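Local structure of putative methylthioribose-1-phosphate isomerase (Archaeoglobus fulgidus, 1T5O) at residues A[141-146]-A[324-329]; A[170-175]-A[200-205]; A[183-188]-A[196-201]. The protein probably catalyses the interconversion of methylthioribose-1-phosphate and methylthioribulose-1-phosphate in methionine biosynthesis. All blocks are in the same frame, centred on the assembly; numbering follows the deposited sequence.

Interaction 1 (A[141-146]-A[324-329]); sequences AELLED and YGVIYP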
ATOM      1  N   ALA A 141     -13.816 -20.469  14.827  1.00 21.39           N
ATOM      2  CA  ALA A 141     -12.692 -21.379  15.049  1.00 22.46           C
ATOM      3  C   ALA A 141     -12.889 -22.726  14.361  1.00 24.10           C
ATOM      4  O   ALA A 141     -11.923 -23.399  14.010  1.00 25.28           O
ATOM      5  CB  ALA A 141     -12.452 -21.590  16.587  1.00 22.87           C
ATOM      6  N   GLU A 142     -14.137 -23.141  14.205  1.00 25.03           N
ATOM      7  CA  GLU A 142     -14.447 -24.395  13.538  1.00 27.31           C
ATOM      8  C   GLU A 142     -14.013 -24.380  12.064  1.00 27.69           C
ATOM      9  O   GLU A 142     -13.934 -25.446  11.429  1.00 26.41           O
ATOM     10  CB  GLU A 142     -15.958 -24.694  13.624  1.00 31.00           C
ATOM     11  CG  GLU A 142     -16.445 -25.080  15.041  1.00 33.54           C
ATOM     12  CD  GLU A 142     -15.587 -26.185  15.659  1.00 39.18           C
ATOM     13  OE1 GLU A 142     -15.626 -27.322  15.142  1.00 41.57           O
ATOM     14  OE2 GLU A 142     -14.852 -25.913  16.640  1.00 38.97           O
ATOM     15  N   LEU A 143     -13.745 -23.184  11.524  1.00 24.56           N
ATOM     16  CA  LEU A 143     -13.301 -23.027  10.121  1.00 25.86           C
ATOM     17  C   LEU A 143     -11.777 -22.995  10.010  1.00 24.53           C
ATOM     18  O   LEU A 143     -11.208 -22.861   8.930  1.00 24.93           O
ATOM     19  CB  LEU A 143     -13.847 -21.722   9.528  1.00 23.83           C
ATOM     20  CG  LEU A 143     -15.356 -21.578   9.603  1.00 25.99           C
ATOM     21  CD1 LEU A 143     -15.747 -20.165   9.153  1.00 22.33           C
ATOM     22  CD2 LEU A 143     -16.021 -22.631   8.769  1.00 23.06           C
ATOM     23  N   LEU A 144     -11.114 -23.100  11.141  1.00 22.65           N
ATOM     24  CA  LEU A 144      -9.674 -23.057  11.147  1.00 24.38           C
ATOM     25  C   LEU A 144      -9.137 -24.432  11.561  1.00 25.58           C
ATOM     26  O   LEU A 144      -9.693 -25.088  12.454  1.00 25.47           O
ATOM     27  CB  LEU A 144      -9.232 -21.968  12.131  1.00 24.35           C
ATOM     28  CG  LEU A 144      -8.592 -20.675  11.609  1.00 27.84           C
ATOM     29  CD1 LEU A 144      -9.039 -20.343  10.213  1.00 24.38           C
ATOM     30  CD2 LEU A 144      -8.864 -19.553  12.602  1.00 25.75           C
ATOM     31  N   GLU A 145      -8.057 -24.848  10.908  1.00 26.51           N
ATOM     32  CA  GLU A 145      -7.414 -26.122  11.185  1.00 28.61           C
ATOM     33  C   GLU A 145      -5.988 -25.909  11.710  1.00 29.84           C
ATOM     34  O   GLU A 145      -5.342 -24.871  11.479  1.00 26.46           O
ATOM     35  CB  GLU A 145      -7.397 -26.992   9.916  1.00 29.83           C
ATOM     36  CG  GLU A 145      -8.789 -27.564   9.494  1.00 33.75           C
ATOM     37  CD  GLU A 145      -9.746 -26.517   8.879  1.00 33.96           C
ATOM     38  OE1 GLU A 145      -9.351 -25.872   7.900  1.00 36.30           O
ATOM     39  OE2 GLU A 145     -10.893 -26.340   9.362  1.00 35.18           O
ATOM     40  N   ASP A 146      -5.497 -26.895  12.447  1.00 30.61           N
ATOM     41  CA  ASP A 146      -4.149 -26.808  13.005  1.00 29.72           C
ATOM     42  C   ASP A 146      -3.158 -26.551  11.863  1.00 28.02           C
ATOM     43  O   ASP A 146      -3.226 -27.207  10.825  1.00 27.85           O
ATOM     44  CB  ASP A 146      -3.828 -28.118  13.742  1.00 31.53           C
ATOM     45  CG  ASP A 146      -2.460 -28.097  14.412  1.00 34.33           C
ATOM     46  OD1 ASP A 146      -2.128 -27.119  15.124  1.00 33.64           O
ATOM     47  OD2 ASP A 146      -1.715 -29.078  14.232  1.00 39.05           O
ATOM     48  N   TYR A 324     -24.243 -15.553  15.884  1.00 23.41           N
ATOM     49  CA  TYR A 324     -25.416 -16.402  15.706  1.00 24.80           C
ATOM     50  C   TYR A 324     -25.026 -17.655  14.932  1.00 26.02           C
ATOM     51  O   TYR A 324     -25.850 -18.558  14.729  1.00 27.50           O
ATOM     52  CB  TYR A 324     -26.508 -15.654  14.932  1.00 26.59           C
ATOM     53  CG  TYR A 324     -27.282 -14.671  15.770  1.00 27.27           C
ATOM     54  CD1 TYR A 324     -28.561 -14.986  16.228  1.00 30.20           C
ATOM     55  CD2 TYR A 324     -26.744 -13.426  16.100  1.00 27.31           C
ATOM     56  CE1 TYR A 324     -29.301 -14.071  16.997  1.00 31.14           C
ATOM     57  CE2 TYR A 324     -27.459 -12.511  16.872  1.00 28.82           C
ATOM     58  CZ  TYR A 324     -28.744 -12.839  17.317  1.00 31.53           C
ATOM     59  OH  TYR A 324     -29.473 -11.943  18.077  1.00 30.87           O
ATOM     60  N   GLY A 325     -23.765 -17.711  14.502  1.00 23.35           N
ATOM     61  CA  GLY A 325     -23.291 -18.862  13.762  1.00 22.91           C
ATOM     62  C   GLY A 325     -22.651 -18.497  12.428  1.00 23.29           C
ATOM     63  O   GLY A 325     -22.591 -17.317  12.046  1.00 21.56           O
ATOM     64  N   VAL A 326     -22.170 -19.513  11.716  1.00 23.31           N
ATOM     65  CA  VAL A 326     -21.551 -19.296  10.401  1.00 22.54           C
ATOM     66  C   VAL A 326     -22.669 -19.299   9.345  1.00 22.58           C
ATOM     67  O   VAL A 326     -23.507 -20.186   9.326  1.00 24.12           O
ATOM     68  CB  VAL A 326     -20.501 -20.409  10.083  1.00 19.72           C
ATOM     69  CG1 VAL A 326     -19.907 -20.206   8.680  1.00 17.78           C
ATOM     70  CG2 VAL A 326     -19.368 -20.338  11.095  1.00 19.14           C
ATOM     71  N   ILE A 327     -22.678 -18.302   8.471  1.00 20.72           N
ATOM     72  CA  ILE A 327     -23.706 -18.197   7.441  1.00 20.42           C
ATOM     73  C   ILE A 327     -23.120 -18.411   6.036  1.00 20.68           C
ATOM     74  O   ILE A 327     -22.171 -17.724   5.633  1.00 19.14           O
ATOM     75  CB  ILE A 327     -24.355 -16.802   7.492  1.00 18.62           C
ATOM     76  CG1 ILE A 327     -24.840 -16.508   8.917  1.00 20.15           C
ATOM     77  CG2 ILE A 327     -25.530 -16.721   6.545  1.00 17.87           C
ATOM     78  CD1 ILE A 327     -25.475 -15.081   9.049  1.00 21.65           C
ATOM     79  N   TYR A 328     -23.720 -19.320   5.282  1.00 22.15           N
ATOM     80  CA  TYR A 328     -23.241 -19.630   3.931  1.00 21.83           C
ATOM     81  C   TYR A 328     -24.189 -19.149   2.853  1.00 22.12           C
ATOM     82  O   TYR A 328     -25.328 -18.798   3.144  1.00 18.48           O
ATOM     83  CB  TYR A 328     -23.100 -21.139   3.747  1.00 22.60           C
ATOM     84  CG  TYR A 328     -22.081 -21.775   4.621  1.00 26.81           C
ATOM     85  CD1 TYR A 328     -22.441 -22.305   5.863  1.00 27.06           C
ATOM     86  CD2 TYR A 328     -20.757 -21.862   4.219  1.00 26.26           C
ATOM     87  CE1 TYR A 328     -21.506 -22.905   6.674  1.00 27.67           C
ATOM     88  CE2 TYR A 328     -19.810 -22.469   5.029  1.00 27.95           C
ATOM     89  CZ  TYR A 328     -20.199 -22.984   6.255  1.00 28.81           C
ATOM     90  OH  TYR A 328     -19.284 -23.570   7.078  1.00 31.96           O
ATOM     91  N   PRO A 329     -23.727 -19.139   1.584  1.00 21.42           N
ATOM     92  CA  PRO A 329     -24.573 -18.704   0.464  1.00 20.77           C
ATOM     93  C   PRO A 329     -25.641 -19.785   0.280  1.00 21.31           C
ATOM     94  O   PRO A 329     -25.419 -20.937   0.631  1.00 21.54           O
ATOM     95  CB  PRO A 329     -23.602 -18.659  -0.725  1.00 20.49           C
ATOM     96  CG  PRO A 329     -22.229 -18.408  -0.051  1.00 22.64           C
ATOM     97  CD  PRO A 329     -22.320 -19.305   1.161  1.00 20.61           C
TER
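The flat phenol of Tyr-328 meets segment 141-146 through its hydroxyl, at the rim of the ring: OH lies 3.8 Å from Leu-143 CD2, a van der Waals touch, and the two side chains run past each other in opposite directions. One face of the ring, toward its CZ end, is covered by Val-326 CG1, two residues back on the adjoining strand and 3.7 Å from Tyr-328 CZ.

Leu-143 and Val-326 meet tip to tip. Leu-143 CG stands anti to the carbonyl carbon (chi1 -56°) and CD1 is then anti to CA (chi2 173°), which drives that methyl out as the far end of the chain. It arrives between the two branches of the valine, 4.1 Å from Val-326 CG2 and 4.2 Å from Val-326 CG1. A long branched leucine suits a place where the backbones are far apart, Leu-143 CA lying 9.1 Å from Val-326 CA. The same side chain also packs on Ile-321 of strand 319-322, and so sits over both strands of the hairpin.

Leu-143 is presented by a type I beta turn closed by Leu-144 N to Ala-141 O at 3.0 Å. On the strand, Val-326 turns to this loop, whereas Ile-327 packs on helix 331-338. The contact thus packs the loop that follows helix 111-141 against the antiparallel hairpin of strands 319-322 and 325-327, at one margin of an otherwise parallel, Rossmann-like sheet.

Interaction 2 (A[170-175]-A[200-205]); sequences VVRSAV and WELMED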
ATOM      1  N   VAL A 170     -11.520 -14.801  16.064  1.00 18.30           N
ATOM      2  CA  VAL A 170     -11.646 -16.158  15.498  1.00 18.29           C
ATOM      3  C   VAL A 170     -10.289 -16.856  15.585  1.00 18.74           C
ATOM      4  O   VAL A 170     -10.197 -18.062  15.854  1.00 21.79           O
ATOM      5  CB  VAL A 170     -12.093 -16.102  14.018  1.00 19.16           C
ATOM      6  CG1 VAL A 170     -11.927 -17.480  13.354  1.00 17.09           C
ATOM      7  CG2 VAL A 170     -13.571 -15.646  13.935  1.00 20.40           C
ATOM      8  N   VAL A 171      -9.238 -16.096  15.346  1.00 19.58           N
ATOM      9  CA  VAL A 171      -7.887 -16.612  15.458  1.00 20.78           C
ATOM     10  C   VAL A 171      -7.644 -16.916  16.942  1.00 21.96           C
ATOM     11  O   VAL A 171      -7.177 -18.008  17.271  1.00 21.05           O
ATOM     12  CB  VAL A 171      -6.832 -15.594  14.957  1.00 20.70           C
ATOM     13  CG1 VAL A 171      -5.430 -16.075  15.306  1.00 21.97           C
ATOM     14  CG2 VAL A 171      -6.931 -15.435  13.437  1.00 19.11           C
ATOM     15  N   ARG A 172      -7.985 -15.993  17.849  1.00 21.42           N
ATOM     16  CA  ARG A 172      -7.754 -16.294  19.272  1.00 22.19           C
ATOM     17  C   ARG A 172      -8.513 -17.536  19.725  1.00 23.62           C
ATOM     18  O   ARG A 172      -7.978 -18.349  20.482  1.00 24.43           O
ATOM     19  CB  ARG A 172      -8.117 -15.112  20.188  1.00 22.29           C
ATOM     20  CG  ARG A 172      -7.192 -13.918  20.010  1.00 23.62           C
ATOM     21  CD  ARG A 172      -7.386 -12.834  21.074  1.00 22.53           C
ATOM     22  NE  ARG A 172      -6.339 -11.828  20.919  1.00 22.38           N
ATOM     23  CZ  ARG A 172      -6.385 -10.815  20.064  1.00 22.62           C
ATOM     24  NH1 ARG A 172      -7.448 -10.646  19.282  1.00 23.26           N
ATOM     25  NH2 ARG A 172      -5.343  -9.999  19.953  1.00 22.15           N
ATOM     26  N   SER A 173      -9.746 -17.725  19.267  1.00 24.44           N
ATOM     27  CA  SER A 173     -10.477 -18.914  19.697  1.00 23.87           C
ATOM     28  C   SER A 173      -9.825 -20.208  19.199  1.00 25.78           C
ATOM     29  O   SER A 173      -9.801 -21.216  19.929  1.00 24.40           O
ATOM     30  CB  SER A 173     -11.935 -18.859  19.240  1.00 23.95           C
ATOM     31  OG  SER A 173     -12.602 -17.777  19.877  1.00 25.91           O
ATOM     32  N   ALA A 174      -9.291 -20.197  17.974  1.00 22.97           N
ATOM     33  CA  ALA A 174      -8.652 -21.398  17.468  1.00 24.16           C
ATOM     34  C   ALA A 174      -7.343 -21.680  18.209  1.00 25.31           C
ATOM     35  O   ALA A 174      -7.004 -22.841  18.467  1.00 26.09           O
ATOM     36  CB  ALA A 174      -8.398 -21.287  15.965  1.00 23.23           C
ATOM     37  N   VAL A 175      -6.595 -20.632  18.524  1.00 25.66           N
ATOM     38  CA  VAL A 175      -5.336 -20.797  19.247  1.00 27.17           C
ATOM     39  C   VAL A 175      -5.651 -21.399  20.625  1.00 29.61           C
ATOM     40  O   VAL A 175      -4.950 -22.290  21.091  1.00 28.98           O
ATOM     41  CB  VAL A 175      -4.597 -19.434  19.381  1.00 27.75           C
ATOM     42  CG1 VAL A 175      -3.440 -19.520  20.394  1.00 27.80           C
ATOM     43  CG2 VAL A 175      -4.043 -19.028  18.014  1.00 27.48           C
ATOM     44  N   TRP A 200       0.786  -5.422  16.706  1.00 22.49           N
ATOM     45  CA  TRP A 200       0.990  -5.197  18.126  1.00 23.56           C
ATOM     46  C   TRP A 200       0.163  -6.155  18.987  1.00 22.11           C
ATOM     47  O   TRP A 200       0.710  -6.906  19.814  1.00 21.25           O
ATOM     48  CB  TRP A 200       0.637  -3.754  18.502  1.00 24.32           C
ATOM     49  CG  TRP A 200       0.980  -3.453  19.948  1.00 29.82           C
ATOM     50  CD1 TRP A 200       2.213  -3.081  20.446  1.00 28.62           C
ATOM     51  CD2 TRP A 200       0.126  -3.642  21.094  1.00 29.22           C
ATOM     52  NE1 TRP A 200       2.163  -3.042  21.822  1.00 30.82           N
ATOM     53  CE2 TRP A 200       0.902  -3.382  22.243  1.00 30.21           C
ATOM     54  CE3 TRP A 200      -1.220  -4.013  21.251  1.00 32.53           C
ATOM     55  CZ2 TRP A 200       0.382  -3.481  23.546  1.00 32.24           C
ATOM     56  CZ3 TRP A 200      -1.745  -4.114  22.554  1.00 33.19           C
ATOM     57  CH2 TRP A 200      -0.937  -3.849  23.681  1.00 33.47           C
ATOM     58  N   GLU A 201      -1.151  -6.158  18.791  1.00 21.03           N
ATOM     59  CA  GLU A 201      -1.973  -7.030  19.621  1.00 22.26           C
ATOM     60  C   GLU A 201      -1.697  -8.515  19.419  1.00 22.34           C
ATOM     61  O   GLU A 201      -1.870  -9.296  20.355  1.00 23.07           O
ATOM     62  CB  GLU A 201      -3.471  -6.730  19.450  1.00 22.43           C
ATOM     63  CG  GLU A 201      -4.070  -7.057  18.073  1.00 21.64           C
ATOM     64  CD  GLU A 201      -5.571  -6.917  18.090  1.00 18.61           C
ATOM     65  OE1 GLU A 201      -6.263  -7.870  18.495  1.00 22.45           O
ATOM     66  OE2 GLU A 201      -6.074  -5.830  17.735  1.00 23.50           O
ATOM     67  N   LEU A 202      -1.238  -8.920  18.236  1.00 20.86           N
ATOM     68  CA  LEU A 202      -0.968 -10.336  18.050  1.00 21.16           C
ATOM     69  C   LEU A 202       0.368 -10.680  18.721  1.00 21.41           C
ATOM     70  O   LEU A 202       0.488 -11.694  19.417  1.00 21.03           O
ATOM     71  CB  LEU A 202      -0.944 -10.701  16.553  1.00 20.63           C
ATOM     72  CG  LEU A 202      -2.325 -10.667  15.865  1.00 21.02           C
ATOM     73  CD1 LEU A 202      -2.185 -10.887  14.367  1.00 18.34           C
ATOM     74  CD2 LEU A 202      -3.213 -11.718  16.472  1.00 20.00           C
ATOM     75  N   MET A 203       1.380  -9.845  18.534  1.00 21.56           N
ATOM     76  CA  MET A 203       2.654 -10.155  19.174  1.00 23.62           C
ATOM     77  C   MET A 203       2.517 -10.087  20.695  1.00 25.13           C
ATOM     78  O   MET A 203       3.152 -10.854  21.424  1.00 26.37           O
ATOM     79  CB  MET A 203       3.740  -9.181  18.701  1.00 24.28           C
ATOM     80  CG  MET A 203       4.164  -9.435  17.278  1.00 25.05           C
ATOM     81  SD  MET A 203       5.262  -8.193  16.628  1.00 27.54           S
ATOM     82  CE  MET A 203       6.772  -8.516  17.722  1.00 29.98           C
ATOM     83  N   GLU A 204       1.674  -9.187  21.173  1.00 24.15           N
ATOM     84  CA  GLU A 204       1.480  -9.017  22.610  1.00 26.91           C
ATOM     85  C   GLU A 204       0.878 -10.300  23.189  1.00 27.30           C
ATOM     86  O   GLU A 204       1.224 -10.727  24.296  1.00 28.10           O
ATOM     87  CB  GLU A 204       0.567  -7.792  22.848  1.00 26.75           C
ATOM     88  CG  GLU A 204       0.392  -7.364  24.285  1.00 35.64           C
ATOM     89  CD  GLU A 204       1.625  -6.665  24.867  1.00 36.60           C
ATOM     90  OE1 GLU A 204       2.609  -6.451  24.134  1.00 36.33           O
ATOM     91  OE2 GLU A 204       1.597  -6.326  26.064  1.00 40.84           O
ATOM     92  N   ASP A 205       0.013 -10.952  22.411  1.00 26.61           N
ATOM     93  CA  ASP A 205      -0.637 -12.185  22.844  1.00 25.08           C
ATOM     94  C   ASP A 205       0.074 -13.471  22.425  1.00 24.69           C
ATOM     95  O   ASP A 205      -0.454 -14.569  22.614  1.00 24.32           O
ATOM     96  CB  ASP A 205      -2.101 -12.197  22.349  1.00 25.84           C
ATOM     97  CG  ASP A 205      -2.884 -11.019  22.861  1.00 25.95           C
ATOM     98  OD1 ASP A 205      -2.323 -10.237  23.684  1.00 27.09           O
ATOM     99  OD2 ASP A 205      -4.050 -10.849  22.448  1.00 24.69           O
TER
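Arg-172 reaches Glu-201 and Asp-205 because its CG is anti to the carbonyl carbon (chi1 -67°) and the chain is extended from there to NE, while Glu-201 takes the crowded position, CG between backbone N and carbonyl carbon (chi1 67°). The result is a largely buried salt-bridge network, partly open to solvent at Asp-205, between helices 167-176 and 193-204 of the Rossmann-like domain. Arginine suits the place, since its N-H groups radiate in one plane and can serve two acids at once.

Asp-205, just past the end of its helix, is gripped side-on through a single oxygen: Arg-172 NE lies 2.9 Å from Asp-205 OD2 on its anti lone pair, and Arg-172 NH2, also 2.9 Å from OD2, comes from above the carboxylate plane. The two flat groups are turned 70° apart, yet OD2 stays near the guanidinium plane. Arg-158 makes a further salt bridge to OD2, and its backbone N donates to Glu-201 OE1.

A leucine in place of Arg-172 would probably untie the two acids from each other, leaving Asp-205 to the charge of Arg-158 and Glu-201 less firmly held near Arg-45, a predicted substrate-binding residue. At the other acid, Glu-201 OE1 receives Arg-172 NH2 at 2.7 Å on its anti side and, weakly, Arg-172 NH1 at 3.1 Å.

Interaction 3 (A[183-188]-A[196-201]); sequences VIACET and RLTCWE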
ATOM      1  N   VAL A 183      -0.477 -15.764  11.480  1.00 21.11           N
ATOM      2  CA  VAL A 183      -1.188 -14.721  10.744  1.00 21.47           C
ATOM      3  C   VAL A 183      -0.286 -13.921   9.823  1.00 20.94           C
ATOM      4  O   VAL A 183       0.871 -13.656  10.159  1.00 20.78           O
ATOM      5  CB  VAL A 183      -1.852 -13.731  11.743  1.00 19.17           C
ATOM      6  CG1 VAL A 183      -2.464 -12.515  11.009  1.00 15.92           C
ATOM      7  CG2 VAL A 183      -2.922 -14.476  12.564  1.00 20.48           C
ATOM      8  N   ILE A 184      -0.805 -13.571   8.649  1.00 19.34           N
ATOM      9  CA  ILE A 184      -0.065 -12.692   7.771  1.00 19.50           C
ATOM     10  C   ILE A 184      -0.933 -11.435   7.771  1.00 17.75           C
ATOM     11  O   ILE A 184      -2.096 -11.482   7.396  1.00 18.48           O
ATOM     12  CB  ILE A 184       0.080 -13.256   6.369  1.00 20.07           C
ATOM     13  CG1 ILE A 184       1.060 -14.442   6.407  1.00 18.88           C
ATOM     14  CG2 ILE A 184       0.580 -12.138   5.402  1.00 18.81           C
ATOM     15  CD1 ILE A 184       1.214 -15.153   5.074  1.00 19.49           C
ATOM     16  N   ALA A 185      -0.362 -10.308   8.176  1.00 18.41           N
ATOM     17  CA  ALA A 185      -1.115  -9.058   8.257  1.00 17.97           C
ATOM     18  C   ALA A 185      -0.696  -8.011   7.234  1.00 18.70           C
ATOM     19  O   ALA A 185       0.490  -7.683   7.128  1.00 19.99           O
ATOM     20  CB  ALA A 185      -0.966  -8.463   9.666  1.00 17.31           C
ATOM     21  N   CYS A 186      -1.665  -7.480   6.492  1.00 17.03           N
ATOM     22  CA  CYS A 186      -1.390  -6.412   5.525  1.00 16.87           C
ATOM     23  C   CYS A 186      -1.246  -5.104   6.284  1.00 18.57           C
ATOM     24  O   CYS A 186      -2.068  -4.820   7.156  1.00 18.85           O
ATOM     25  CB  CYS A 186      -2.542  -6.308   4.528  1.00 17.90           C
ATOM     26  SG  CYS A 186      -2.547  -7.749   3.476  1.00 19.48           S
ATOM     27  N   GLU A 187      -0.231  -4.298   5.945  1.00 17.79           N
ATOM     28  CA  GLU A 187       0.014  -3.061   6.677  1.00 17.57           C
ATOM     29  C   GLU A 187      -1.208  -2.163   6.699  1.00 18.54           C
ATOM     30  O   GLU A 187      -1.421  -1.448   7.666  1.00 16.43           O
ATOM     31  CB  GLU A 187       1.242  -2.312   6.127  1.00 19.27           C
ATOM     32  CG  GLU A 187       0.999  -1.546   4.846  1.00 21.47           C
ATOM     33  CD  GLU A 187       2.227  -0.750   4.389  1.00 22.88           C
ATOM     34  OE1 GLU A 187       3.005  -0.269   5.250  1.00 22.02           O
ATOM     35  OE2 GLU A 187       2.395  -0.584   3.158  1.00 20.67           O
ATOM     36  N   THR A 188      -2.014  -2.237   5.640  1.00 19.56           N
ATOM     37  CA  THR A 188      -3.257  -1.480   5.498  1.00 19.18           C
ATOM     38  C   THR A 188      -3.075   0.043   5.349  1.00 19.42           C
ATOM     39  O   THR A 188      -3.319   0.810   6.279  1.00 17.33           O
ATOM     40  CB  THR A 188      -4.240  -1.777   6.692  1.00 20.22           C
ATOM     41  OG1 THR A 188      -4.360  -3.198   6.863  1.00 20.50           O
ATOM     42  CG2 THR A 188      -5.648  -1.183   6.410  1.00 18.35           C
ATOM     43  N   ARG A 196       0.564  -1.062  12.681  1.00 21.69           N
ATOM     44  CA  ARG A 196       0.518  -0.391  13.967  1.00 24.47           C
ATOM     45  C   ARG A 196      -0.269  -1.119  15.058  1.00 24.95           C
ATOM     46  O   ARG A 196       0.202  -1.274  16.177  1.00 25.27           O
ATOM     47  CB  ARG A 196      -0.087   1.008  13.810  1.00 23.00           C
ATOM     48  CG  ARG A 196       0.764   1.957  13.003  1.00 27.98           C
ATOM     49  CD  ARG A 196       0.553   3.381  13.467  1.00 31.17           C
ATOM     50  NE  ARG A 196      -0.855   3.607  13.622  1.00 36.53           N
ATOM     51  CZ  ARG A 196      -1.462   3.975  14.746  1.00 36.76           C
ATOM     52  NH1 ARG A 196      -0.793   4.198  15.876  1.00 35.76           N
ATOM     53  NH2 ARG A 196      -2.773   4.046  14.736  1.00 33.86           N
ATOM     54  N   LEU A 197      -1.456  -1.589  14.706  1.00 24.09           N
ATOM     55  CA  LEU A 197      -2.346  -2.212  15.670  1.00 22.92           C
ATOM     56  C   LEU A 197      -2.419  -3.736  15.635  1.00 22.90           C
ATOM     57  O   LEU A 197      -2.238  -4.386  16.655  1.00 20.24           O
ATOM     58  CB  LEU A 197      -3.739  -1.590  15.496  1.00 18.74           C
ATOM     59  CG  LEU A 197      -3.729  -0.041  15.434  1.00 20.17           C
ATOM     60  CD1 LEU A 197      -5.151   0.534  15.269  1.00 20.83           C
ATOM     61  CD2 LEU A 197      -3.117   0.530  16.726  1.00 21.59           C
ATOM     62  N   THR A 198      -2.670  -4.311  14.465  1.00 20.94           N
ATOM     63  CA  THR A 198      -2.788  -5.755  14.391  1.00 19.14           C
ATOM     64  C   THR A 198      -1.511  -6.483  14.778  1.00 20.03           C
ATOM     65  O   THR A 198      -1.561  -7.461  15.533  1.00 18.55           O
ATOM     66  CB  THR A 198      -3.235  -6.181  12.983  1.00 19.01           C
ATOM     67  OG1 THR A 198      -4.577  -5.735  12.800  1.00 18.66           O
ATOM     68  CG2 THR A 198      -3.160  -7.680  12.802  1.00 18.16           C
ATOM     69  N   CYS A 199      -0.370  -6.025  14.272  1.00 18.85           N
ATOM     70  CA  CYS A 199       0.867  -6.695  14.618  1.00 21.79           C
ATOM     71  C   CYS A 199       1.142  -6.566  16.132  1.00 21.92           C
ATOM     72  O   CYS A 199       1.673  -7.482  16.751  1.00 22.37           O
ATOM     73  CB  CYS A 199       2.037  -6.145  13.796  1.00 21.22           C
ATOM     74  SG  CYS A 199       2.025  -6.635  12.021  1.00 21.32           S
ATOM     75  N   TRP A 200       0.786  -5.422  16.706  1.00 22.49           N
ATOM     76  CA  TRP A 200       0.990  -5.197  18.126  1.00 23.56           C
ATOM     77  C   TRP A 200       0.163  -6.155  18.987  1.00 22.11           C
ATOM     78  O   TRP A 200       0.710  -6.906  19.814  1.00 21.25           O
ATOM     79  CB  TRP A 200       0.637  -3.754  18.502  1.00 24.32           C
ATOM     80  CG  TRP A 200       0.980  -3.453  19.948  1.00 29.82           C
ATOM     81  CD1 TRP A 200       2.213  -3.081  20.446  1.00 28.62           C
ATOM     82  CD2 TRP A 200       0.126  -3.642  21.094  1.00 29.22           C
ATOM     83  NE1 TRP A 200       2.163  -3.042  21.822  1.00 30.82           N
ATOM     84  CE2 TRP A 200       0.902  -3.382  22.243  1.00 30.21           C
ATOM     85  CE3 TRP A 200      -1.220  -4.013  21.251  1.00 32.53           C
ATOM     86  CZ2 TRP A 200       0.382  -3.481  23.546  1.00 32.24           C
ATOM     87  CZ3 TRP A 200      -1.745  -4.114  22.554  1.00 33.19           C
ATOM     88  CH2 TRP A 200      -0.937  -3.849  23.681  1.00 33.47           C
ATOM     89  N   GLU A 201      -1.151  -6.158  18.791  1.00 21.03           N
ATOM     90  CA  GLU A 201      -1.973  -7.030  19.621  1.00 22.26           C
ATOM     91  C   GLU A 201      -1.697  -8.515  19.419  1.00 22.34           C
ATOM     92  O   GLU A 201      -1.870  -9.296  20.355  1.00 23.07           O
ATOM     93  CB  GLU A 201      -3.471  -6.730  19.450  1.00 22.43           C
ATOM     94  CG  GLU A 201      -4.070  -7.057  18.073  1.00 21.64           C
ATOM     95  CD  GLU A 201      -5.571  -6.917  18.090  1.00 18.61           C
ATOM     96  OE1 GLU A 201      -6.263  -7.870  18.495  1.00 22.45           O
ATOM     97  OE2 GLU A 201      -6.074  -5.830  17.735  1.00 23.50           O
TER
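A beta-alpha-beta crossover, made of strand 182-186, helix 193-204 and the parallel strand 208-212, packs here through three small side chains, Ala-185, Thr-198 and Cys-199. Ala-185 CB points from the strand at the helix. With only a methyl on the strand side, the backbones come close: Ala-185 CA and Cys-199 CA are 7.1 Å apart.

Threonine suits its place by having two unlike branches. CG2, anti to the backbone N, is the apolar one pressed on the alanine; OG1, beside that N (chi1 -68°), bonds instead with the backbone O of Cys-154 and with Asn-155 ND2. Cys-154 is the predicted transition-state stabiliser, so Thr-198 probably helps to position the loop carrying it. Within segment 183-188, Thr-188 OG1 likewise bonds with Cys-154 N, besides donating to Cys-186 O at 2.8 Å.

Cys-199, less polar than a serine, fits among apolar neighbours: Leu-211 on the next strand and Pro-299 of the second subunit. At the heart of the contact, Ala-185 CB is set against Thr-198 CG2 at 3.9 Å, with Cys-199 SG 4.2 Å from the same methyl.

Interactions 2 and 3 are neighbours, with centres about 11 Å apart, and share Trp-200 and Glu-201 on helix 193-204. Val-183 joins them: Val-183 CG1 is 3.7 Å from Leu-202 CD1, and Val-183 CG2 is 4.0 Å from Val-171 CG1, so both helices rest on strand 182-186. Interaction 1, centred about 17 Å from interaction 2, touches it where Ala-141 and Leu-144 pack on Val-170 and Ala-174; from interaction 3 it is about 22 Å away, centre to centre. The predicted active site lies nearest the other two: the Thr-198 side chain is about 6 Å from that of Cys-154, whereas interaction 1 sits at the surface, away from it.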